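Local coordinates for GARP domain-containing protein (Trypanosoma brucei brucei TREU927, PDB 6XZ6), which is a trypanosome receptor that binds the host complement regulator factor H and increases transmission of the parasite to tsetse flies, at residues L16-K21 against L151-H156; S113-L118 against Q164-E169; G121-G126 against L134-A139. All coordinates share one frame; numbering follows the deposited sequence.

Contact 1: L16-K21 against L151-H156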
loop_
_atom_site.group_PDB
_atom_site.type_symbol
_atom_site.label_atom_id
_atom_site.label_comp_id
_atom_site.label_asym_id
_atom_site.label_seq_id
_atom_site.Cartn_x
_atom_site.Cartn_y
_atom_site.Cartn_z
ATOM N N LEU A 16 9.707 8.435 -12.178
ATOM C CA LEU A 16 8.555 9.130 -11.570
ATOM C C LEU A 16 7.254 8.396 -11.904
ATOM O O LEU A 16 6.406 8.209 -11.049
ATOM C CB LEU A 16 8.459 10.593 -12.085
ATOM C CG LEU A 16 9.533 11.609 -11.633
ATOM C CD1 LEU A 16 9.261 12.944 -12.231
ATOM C CD2 LEU A 16 9.539 11.777 -10.131
ATOM N N CYS A 17 7.129 7.968 -13.144
ATOM C CA CYS A 17 6.005 7.235 -13.727
ATOM C C CYS A 17 5.825 5.844 -13.055
ATOM O O CYS A 17 4.709 5.487 -12.694
ATOM C CB CYS A 17 6.218 7.130 -15.241
ATOM S SG CYS A 17 4.782 6.588 -16.196
ATOM N N GLU A 18 6.924 5.102 -12.836
ATOM C CA GLU A 18 6.949 3.794 -12.181
ATOM C C GLU A 18 6.485 3.929 -10.742
ATOM O O GLU A 18 5.617 3.185 -10.326
ATOM C CB GLU A 18 8.372 3.186 -12.272
ATOM C CG GLU A 18 8.525 1.745 -11.809
ATOM C CD GLU A 18 9.911 1.112 -11.843
ATOM O OE1 GLU A 18 10.928 1.835 -11.995
ATOM O OE2 GLU A 18 9.971 -0.131 -11.699
ATOM N N VAL A 19 7.035 4.901 -9.989
ATOM C CA VAL A 19 6.667 5.180 -8.601
ATOM C C VAL A 19 5.211 5.628 -8.476
ATOM O O VAL A 19 4.513 5.133 -7.590
ATOM C CB VAL A 19 7.632 6.171 -7.905
ATOM C CG1 VAL A 19 7.055 6.635 -6.601
ATOM C CG2 VAL A 19 9.005 5.561 -7.668
ATOM N N ALA A 20 4.752 6.568 -9.328
ATOM C CA ALA A 20 3.367 7.093 -9.296
ATOM C C ALA A 20 2.312 6.006 -9.484
ATOM O O ALA A 20 1.285 6.025 -8.798
ATOM C CB ALA A 20 3.186 8.167 -10.350
ATOM N N LYS A 21 2.574 5.065 -10.420
ATOM C CA LYS A 21 1.731 3.917 -10.769
ATOM C C LYS A 21 1.572 2.954 -9.586
ATOM O O LYS A 21 0.486 2.423 -9.380
ATOM C CB LYS A 21 2.316 3.188 -11.973
ATOM C CG LYS A 21 2.007 3.824 -13.323
ATOM C CD LYS A 21 2.737 3.078 -14.453
ATOM C CE LYS A 21 2.155 1.724 -14.767
ATOM N NZ LYS A 21 2.685 1.149 -16.032
ATOM N N LEU A 151 8.395 -2.141 -4.934
ATOM C CA LEU A 151 8.360 -0.868 -4.234
ATOM C C LEU A 151 9.779 -0.339 -3.964
ATOM O O LEU A 151 10.034 0.815 -4.288
ATOM C CB LEU A 151 7.553 -1.023 -2.931
ATOM C CG LEU A 151 6.873 0.190 -2.323
ATOM C CD1 LEU A 151 5.935 0.880 -3.304
ATOM C CD2 LEU A 151 6.065 -0.237 -1.154
ATOM N N THR A 152 10.715 -1.168 -3.431
ATOM C CA THR A 152 12.098 -0.759 -3.113
ATOM C C THR A 152 12.946 -0.563 -4.365
ATOM O O THR A 152 13.795 0.333 -4.392
ATOM C CB THR A 152 12.791 -1.716 -2.112
ATOM O OG1 THR A 152 12.843 -3.039 -2.651
ATOM C CG2 THR A 152 12.121 -1.762 -0.773
ATOM N N ARG A 153 12.748 -1.410 -5.392
ATOM C CA ARG A 153 13.491 -1.323 -6.659
ATOM C C ARG A 153 13.250 0.035 -7.326
ATOM O O ARG A 153 14.207 0.736 -7.672
ATOM C CB ARG A 153 13.087 -2.459 -7.586
ATOM C CG ARG A 153 14.116 -2.795 -8.649
ATOM C CD ARG A 153 13.544 -3.591 -9.805
ATOM N NE ARG A 153 12.292 -2.999 -10.264
ATOM C CZ ARG A 153 11.135 -3.638 -10.279
ATOM N NH1 ARG A 153 11.071 -4.917 -9.924
ATOM N NH2 ARG A 153 10.030 -3.011 -10.659
ATOM N N ALA A 154 11.980 0.436 -7.425
ATOM C CA ALA A 154 11.580 1.701 -8.000
ATOM C C ALA A 154 12.069 2.892 -7.134
ATOM O O ALA A 154 12.392 3.957 -7.685
ATOM C CB ALA A 154 10.071 1.726 -8.166
ATOM N N ALA A 155 12.160 2.702 -5.790
ATOM C CA ALA A 155 12.648 3.731 -4.847
ATOM C C ALA A 155 14.167 3.920 -4.981
ATOM O O ALA A 155 14.646 5.042 -4.990
ATOM C CB ALA A 155 12.272 3.377 -3.418
ATOM N N HIS A 156 14.909 2.833 -5.146
ATOM C CA HIS A 156 16.354 2.858 -5.367
ATOM C C HIS A 156 16.659 3.428 -6.743
ATOM O O HIS A 156 17.653 4.113 -6.897
ATOM C CB HIS A 156 16.955 1.441 -5.259
ATOM C CG HIS A 156 17.213 1.006 -3.856
ATOM N ND1 HIS A 156 16.565 -0.078 -3.313
ATOM C CD2 HIS A 156 18.070 1.509 -2.935
ATOM C CE1 HIS A 156 17.012 -0.180 -2.070
ATOM N NE2 HIS A 156 17.932 0.743 -1.806
HETATM O O HOH W 1 13.222 -0.383 -11.496
#
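OE2 of E18 takes a direct salt bridge from NH2 of R153, 3.1 Å long and almost straight, with an N-H...O angle of 172°. The nitrogen comes in nearly along the C-O axis of the carboxylate. OE1 of E18 is tied to the same guanidinium only through a water, which accepts from R153 NE at 3.0 Å and donates to OE1. The two flat groups are nearly coplanar (17°), and both OE2 and the water lie at the guanidinium edge, in its plane; the water probably helps the salt bridge hold the two groups against rotation. E18 reaches out on an extended chain, its CG opposite the backbone N, whereas R153 bends at chi3 and crosses it at about a right angle. Beneath this polar layer A154 faces helix 4-61. Its CB touches the aliphatic and carboxyl carbons of E18, with CD of E18 at 3.7 Å from CB of A154. The V19 branch CG2 comes beside the same alanine, 4.0 Å from CB of A154 and 3.7 Å from O of A154. The small A154 lets V19 and A154 come within 6.0 Å, CA to CA, where the segments 16-21 and 151-156 run roughly antiparallel (149°), their axes 9.4 Å apart at closest approach. Further inward V19 meets Y170 of helix 165-208, and Q22 also touches A154. Helix 148-161 is thus joined to helix 4-61 by a graded seam: a buried valine-alanine touch inside, and at its margin, where R153 is exposed, an ion pair with a bridging water, whose charges probably offset one another and are partly screened by solvent.

Contact 2: S113-L118 against Q164-E169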
loop_
_atom_site.group_PDB
_atom_site.type_symbol
_atom_site.label_atom_id
_atom_site.label_comp_id
_atom_site.label_asym_id
_atom_site.label_seq_id
_atom_site.Cartn_x
_atom_site.Cartn_y
_atom_site.Cartn_z
ATOM N N SER A 113 0.254 12.759 -4.629
ATOM C CA SER A 113 0.010 14.076 -5.230
ATOM C C SER A 113 1.301 14.775 -5.707
ATOM O O SER A 113 1.274 15.596 -6.648
ATOM C CB SER A 113 -0.723 14.972 -4.241
ATOM O OG SER A 113 -0.024 14.948 -3.006
ATOM N N VAL A 114 2.421 14.457 -5.035
ATOM C CA VAL A 114 3.730 15.005 -5.358
ATOM C C VAL A 114 4.198 14.403 -6.694
ATOM O O VAL A 114 4.452 15.160 -7.626
ATOM C CB VAL A 114 4.758 14.844 -4.183
ATOM C CG1 VAL A 114 6.175 15.267 -4.602
ATOM C CG2 VAL A 114 4.302 15.628 -2.949
ATOM N N PHE A 115 4.261 13.063 -6.802
ATOM C CA PHE A 115 4.677 12.372 -8.023
ATOM C C PHE A 115 3.758 12.664 -9.197
ATOM O O PHE A 115 4.245 12.751 -10.319
ATOM C CB PHE A 115 4.790 10.878 -7.788
ATOM C CG PHE A 115 6.014 10.534 -6.994
ATOM C CD1 PHE A 115 7.227 10.286 -7.629
ATOM C CD2 PHE A 115 5.959 10.440 -5.607
ATOM C CE1 PHE A 115 8.360 9.956 -6.890
ATOM C CE2 PHE A 115 7.096 10.124 -4.867
ATOM C CZ PHE A 115 8.290 9.884 -5.510
ATOM N N SER A 116 2.452 12.824 -8.953
ATOM C CA SER A 116 1.475 13.186 -9.979
ATOM C C SER A 116 1.713 14.616 -10.510
ATOM O O SER A 116 1.652 14.823 -11.706
ATOM C CB SER A 116 0.046 13.012 -9.453
ATOM O OG SER A 116 -0.257 11.633 -9.316
ATOM N N GLY A 117 2.029 15.555 -9.623
ATOM C CA GLY A 117 2.342 16.941 -9.956
ATOM C C GLY A 117 3.649 17.087 -10.704
ATOM O O GLY A 117 3.738 17.893 -11.630
ATOM N N LEU A 118 4.662 16.297 -10.340
ATOM C CA LEU A 118 5.936 16.309 -11.046
ATOM C C LEU A 118 5.728 15.825 -12.473
ATOM O O LEU A 118 6.271 16.429 -13.404
ATOM C CB LEU A 118 7.020 15.476 -10.330
ATOM C CG LEU A 118 7.584 16.081 -9.014
ATOM C CD1 LEU A 118 8.382 15.061 -8.228
ATOM C CD2 LEU A 118 8.407 17.322 -9.262
ATOM N N GLN A 164 18.463 15.023 -5.213
ATOM C CA GLN A 164 17.647 15.779 -4.278
ATOM C C GLN A 164 17.320 14.938 -3.073
ATOM O O GLN A 164 17.102 13.733 -3.215
ATOM C CB GLN A 164 16.355 16.240 -4.943
ATOM C CG GLN A 164 16.538 17.420 -5.858
ATOM C CD GLN A 164 15.244 17.726 -6.520
ATOM O OE1 GLN A 164 14.474 18.543 -6.007
ATOM N NE2 GLN A 164 14.973 17.068 -7.662
ATOM N N ASP A 165 17.302 15.583 -1.881
ATOM C CA ASP A 165 17.016 14.943 -0.602
ATOM C C ASP A 165 15.670 14.221 -0.620
ATOM O O ASP A 165 15.540 13.173 -0.002
ATOM C CB ASP A 165 17.063 15.984 0.529
ATOM C CG ASP A 165 18.428 16.192 1.186
ATOM O OD1 ASP A 165 19.370 15.412 0.869
ATOM O OD2 ASP A 165 18.552 17.132 2.044
ATOM N N PHE A 166 14.682 14.765 -1.336
ATOM C CA PHE A 166 13.347 14.189 -1.454
ATOM C C PHE A 166 13.344 12.728 -1.896
ATOM O O PHE A 166 12.596 11.921 -1.347
ATOM C CB PHE A 166 12.485 15.034 -2.401
ATOM C CG PHE A 166 11.126 14.427 -2.671
ATOM C CD1 PHE A 166 10.901 13.662 -3.812
ATOM C CD2 PHE A 166 10.080 14.593 -1.765
ATOM C CE1 PHE A 166 9.648 13.097 -4.061
ATOM C CE2 PHE A 166 8.831 14.020 -2.012
ATOM C CZ PHE A 166 8.628 13.266 -3.155
ATOM N N ALA A 167 14.147 12.410 -2.924
ATOM C CA ALA A 167 14.313 11.070 -3.486
ATOM C C ALA A 167 14.943 10.121 -2.467
ATOM O O ALA A 167 14.561 8.960 -2.418
ATOM C CB ALA A 167 15.155 11.153 -4.734
ATOM N N GLU A 168 15.853 10.614 -1.622
ATOM C CA GLU A 168 16.481 9.843 -0.540
ATOM C C GLU A 168 15.474 9.592 0.577
ATOM O O GLU A 168 15.386 8.468 1.065
ATOM C CB GLU A 168 17.749 10.553 -0.004
ATOM C CG GLU A 168 18.451 9.839 1.137
ATOM C CD GLU A 168 19.075 8.480 0.879
ATOM O OE1 GLU A 168 19.424 8.189 -0.284
ATOM O OE2 GLU A 168 19.240 7.711 1.851
ATOM N N GLU A 169 14.679 10.621 0.955
ATOM C CA GLU A 169 13.635 10.476 1.970
ATOM C C GLU A 169 12.515 9.567 1.442
ATOM O O GLU A 169 12.013 8.760 2.206
ATOM C CB GLU A 169 13.155 11.837 2.463
ATOM C CG GLU A 169 11.978 11.830 3.423
ATOM C CD GLU A 169 11.095 13.049 3.223
ATOM O OE1 GLU A 169 10.350 13.106 2.211
ATOM O OE2 GLU A 169 11.184 13.971 4.064
#
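V114 and F115 of helix 67-125 meet the ring of F166, which spans the gap from the first turn of helix 165-208. The backbones stay far apart, V114 and F166 being 10.4 Å apart between CA atoms, and the valine branch and the phenylalanine side chain together span that distance. F166 extends toward V114 with CG opposite its backbone N (chi1 175°), and the two side chains come from opposite directions. Packing is closest at the far end of the ring, where CZ of F166 lies 3.5 Å from CG1 of V114. The same end of F166 also meets F115: CE1 of F166 is 3.8 Å from CZ of F115. These two rings are oblique to each other, their planes at 45° and their centroids 5.6 Å apart. F115, with CG anti to its carbonyl carbon, brings the far end of its ring to F166, and continues inward to Y170, whose ring it meets edge-to-face, and to L158. All three residues are buried. The outer side is different: Q164, E168 and E169 are partly exposed, and E168 forms a salt bridge with R159. Bound factor H covers this side; its V14 packs on F166 and its C32 on V114, its K33 forms a salt bridge with E169, and E18 and the backbone O of Y15, both of factor H, accept hydrogen bonds from NE2 of Q164. The V114/F115/F166 touch thus probably rests on burial of hydrocarbon and close fit, an apolar floor in the factor H interface, with the E169-Y111 hydrogen bond at its margin.

Contact 3: G121-G126 against L134-A139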
loop_
_atom_site.group_PDB
_atom_site.type_symbol
_atom_site.label_atom_id
_atom_site.label_comp_id
_atom_site.label_asym_id
_atom_site.label_seq_id
_atom_site.Cartn_x
_atom_site.Cartn_y
_atom_site.Cartn_z
ATOM N N GLY A 121 3.990 18.472 -14.667
ATOM C CA GLY A 121 5.022 19.418 -15.085
ATOM C C GLY A 121 5.765 18.925 -16.310
ATOM O O GLY A 121 5.904 19.676 -17.272
ATOM N N ALA A 122 6.204 17.638 -16.306
ATOM C CA ALA A 122 6.871 16.956 -17.447
ATOM C C ALA A 122 5.912 16.853 -18.676
ATOM O O ALA A 122 6.370 16.964 -19.823
ATOM C CB ALA A 122 7.366 15.575 -17.035
ATOM N N ALA A 123 4.582 16.689 -18.443
ATOM C CA ALA A 123 3.576 16.652 -19.517
ATOM C C ALA A 123 3.489 17.980 -20.268
ATOM O O ALA A 123 3.366 17.988 -21.499
ATOM C CB ALA A 123 2.214 16.303 -18.948
ATOM N N GLU A 124 3.572 19.100 -19.519
ATOM C CA GLU A 124 3.472 20.484 -19.996
ATOM C C GLU A 124 4.805 21.095 -20.467
ATOM O O GLU A 124 4.807 21.852 -21.440
ATOM C CB GLU A 124 2.911 21.374 -18.880
ATOM C CG GLU A 124 1.523 20.992 -18.384
ATOM C CD GLU A 124 1.117 21.516 -17.012
ATOM O OE1 GLU A 124 1.841 22.362 -16.431
ATOM O OE2 GLU A 124 0.057 21.069 -16.515
ATOM N N HIS A 125 5.917 20.818 -19.749
ATOM C CA HIS A 125 7.223 21.419 -19.989
ATOM C C HIS A 125 8.389 20.416 -20.156
ATOM O O HIS A 125 9.550 20.789 -19.957
ATOM C CB HIS A 125 7.539 22.446 -18.876
ATOM C CG HIS A 125 6.436 23.423 -18.620
ATOM N ND1 HIS A 125 6.077 24.377 -19.562
ATOM C CD2 HIS A 125 5.621 23.540 -17.546
ATOM C CE1 HIS A 125 5.058 25.045 -19.035
ATOM N NE2 HIS A 125 4.750 24.585 -17.820
ATOM N N GLY A 126 8.092 19.184 -20.558
ATOM C CA GLY A 126 9.117 18.169 -20.800
ATOM C C GLY A 126 9.999 18.598 -21.943
ATOM O O GLY A 126 9.529 19.297 -22.848
ATOM N N LEU A 134 5.250 10.492 -22.614
ATOM C CA LEU A 134 5.348 9.486 -21.552
ATOM C C LEU A 134 4.609 9.950 -20.293
ATOM O O LEU A 134 3.822 9.181 -19.746
ATOM C CB LEU A 134 6.816 9.123 -21.262
ATOM C CG LEU A 134 7.086 8.429 -19.927
ATOM C CD1 LEU A 134 6.748 6.966 -19.975
ATOM C CD2 LEU A 134 8.509 8.602 -19.511
ATOM N N ALA A 135 4.836 11.222 -19.870
ATOM C CA ALA A 135 4.205 11.841 -18.705
ATOM C C ALA A 135 2.681 12.060 -18.896
ATOM O O ALA A 135 1.936 11.948 -17.918
ATOM C CB ALA A 135 4.890 13.143 -18.379
ATOM N N LYS A 136 2.219 12.366 -20.138
ATOM C CA LYS A 136 0.789 12.550 -20.429
ATOM C C LYS A 136 0.035 11.217 -20.344
ATOM O O LYS A 136 -1.097 11.200 -19.854
ATOM C CB LYS A 136 0.558 13.181 -21.805
ATOM C CG LYS A 136 0.267 14.682 -21.762
ATOM C CD LYS A 136 0.217 15.292 -23.176
ATOM C CE LYS A 136 0.985 16.596 -23.298
ATOM N NZ LYS A 136 1.678 16.708 -24.613
ATOM N N GLU A 137 0.669 10.105 -20.798
ATOM C CA GLU A 137 0.132 8.744 -20.777
ATOM C C GLU A 137 0.049 8.192 -19.355
ATOM O O GLU A 137 -0.753 7.308 -19.070
ATOM C CB GLU A 137 1.037 7.822 -21.597
ATOM C CG GLU A 137 0.715 7.739 -23.081
ATOM C CD GLU A 137 1.846 7.208 -23.956
ATOM O OE1 GLU A 137 2.679 6.405 -23.473
ATOM O OE2 GLU A 137 1.895 7.602 -25.143
ATOM N N CYS A 138 0.890 8.709 -18.478
ATOM C CA CYS A 138 1.046 8.327 -17.077
ATOM C C CYS A 138 0.168 9.149 -16.132
ATOM O O CYS A 138 0.317 9.042 -14.917
ATOM C CB CYS A 138 2.516 8.463 -16.712
ATOM S SG CYS A 138 3.052 7.386 -15.371
ATOM N N ALA A 139 -0.722 9.987 -16.673
ATOM C CA ALA A 139 -1.587 10.851 -15.875
ATOM C C ALA A 139 -2.464 10.056 -14.934
ATOM O O ALA A 139 -2.463 10.330 -13.742
ATOM C CB ALA A 139 -2.437 11.725 -16.775
#
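The last turns of helix 67-125 and helix 129-137 come close here, with CA of A123 only 4.9 Å from CA of A135. Alanines permit this approach. CB of A135 points at the other helix and settles beside A122 and A123, 3.7 Å from CB of A122 and 3.6 Å from the backbone N of A123. CB of A123 points back and lies 4.2 Å from CB of A135 and 3.8 Å from CG of K136. The K136 side chain then runs alongside A123, bent at chi3 and chi4, and brings its CE near O of A123; its NZ has a weak, long ion pair with E129. The contact is thus alanine methyls lying against backbone, with the lysine's methylenes along one border. A122 and L134 both also touch T13 of helix 4-61, and R16 of bound factor H packs on A122. C138, just past the second helix, is tied by a disulfide to C17. Seven residues separate the two segments, so this is a tight turn between the end of the long helix 67-125 and the short helix 129-137, a helical hairpin with a close alanine interface at one end of the elongated helical bundle.

Overall arrangement
All three contacts lie toward one end of the elongated helical chain. Contact 2 is buried and aromatic, while contacts 1 and 3 are partly buried and rely on alanines for close approach; contact 1 alone adds a salt bridge. Contacts 2 and 3 share helix 67-125, and contact 1 presses against contact 2 directly: L16 and V19 pack on F115, with CG1 of V19 3.6 Å from CE1 of F115. Contacts 1 and 3 are stitched covalently by the C17-C138 disulfide. Factor H reaches contacts 2 and 3 but does not touch the segments of contact 1, which join helices 4-61 and 148-161.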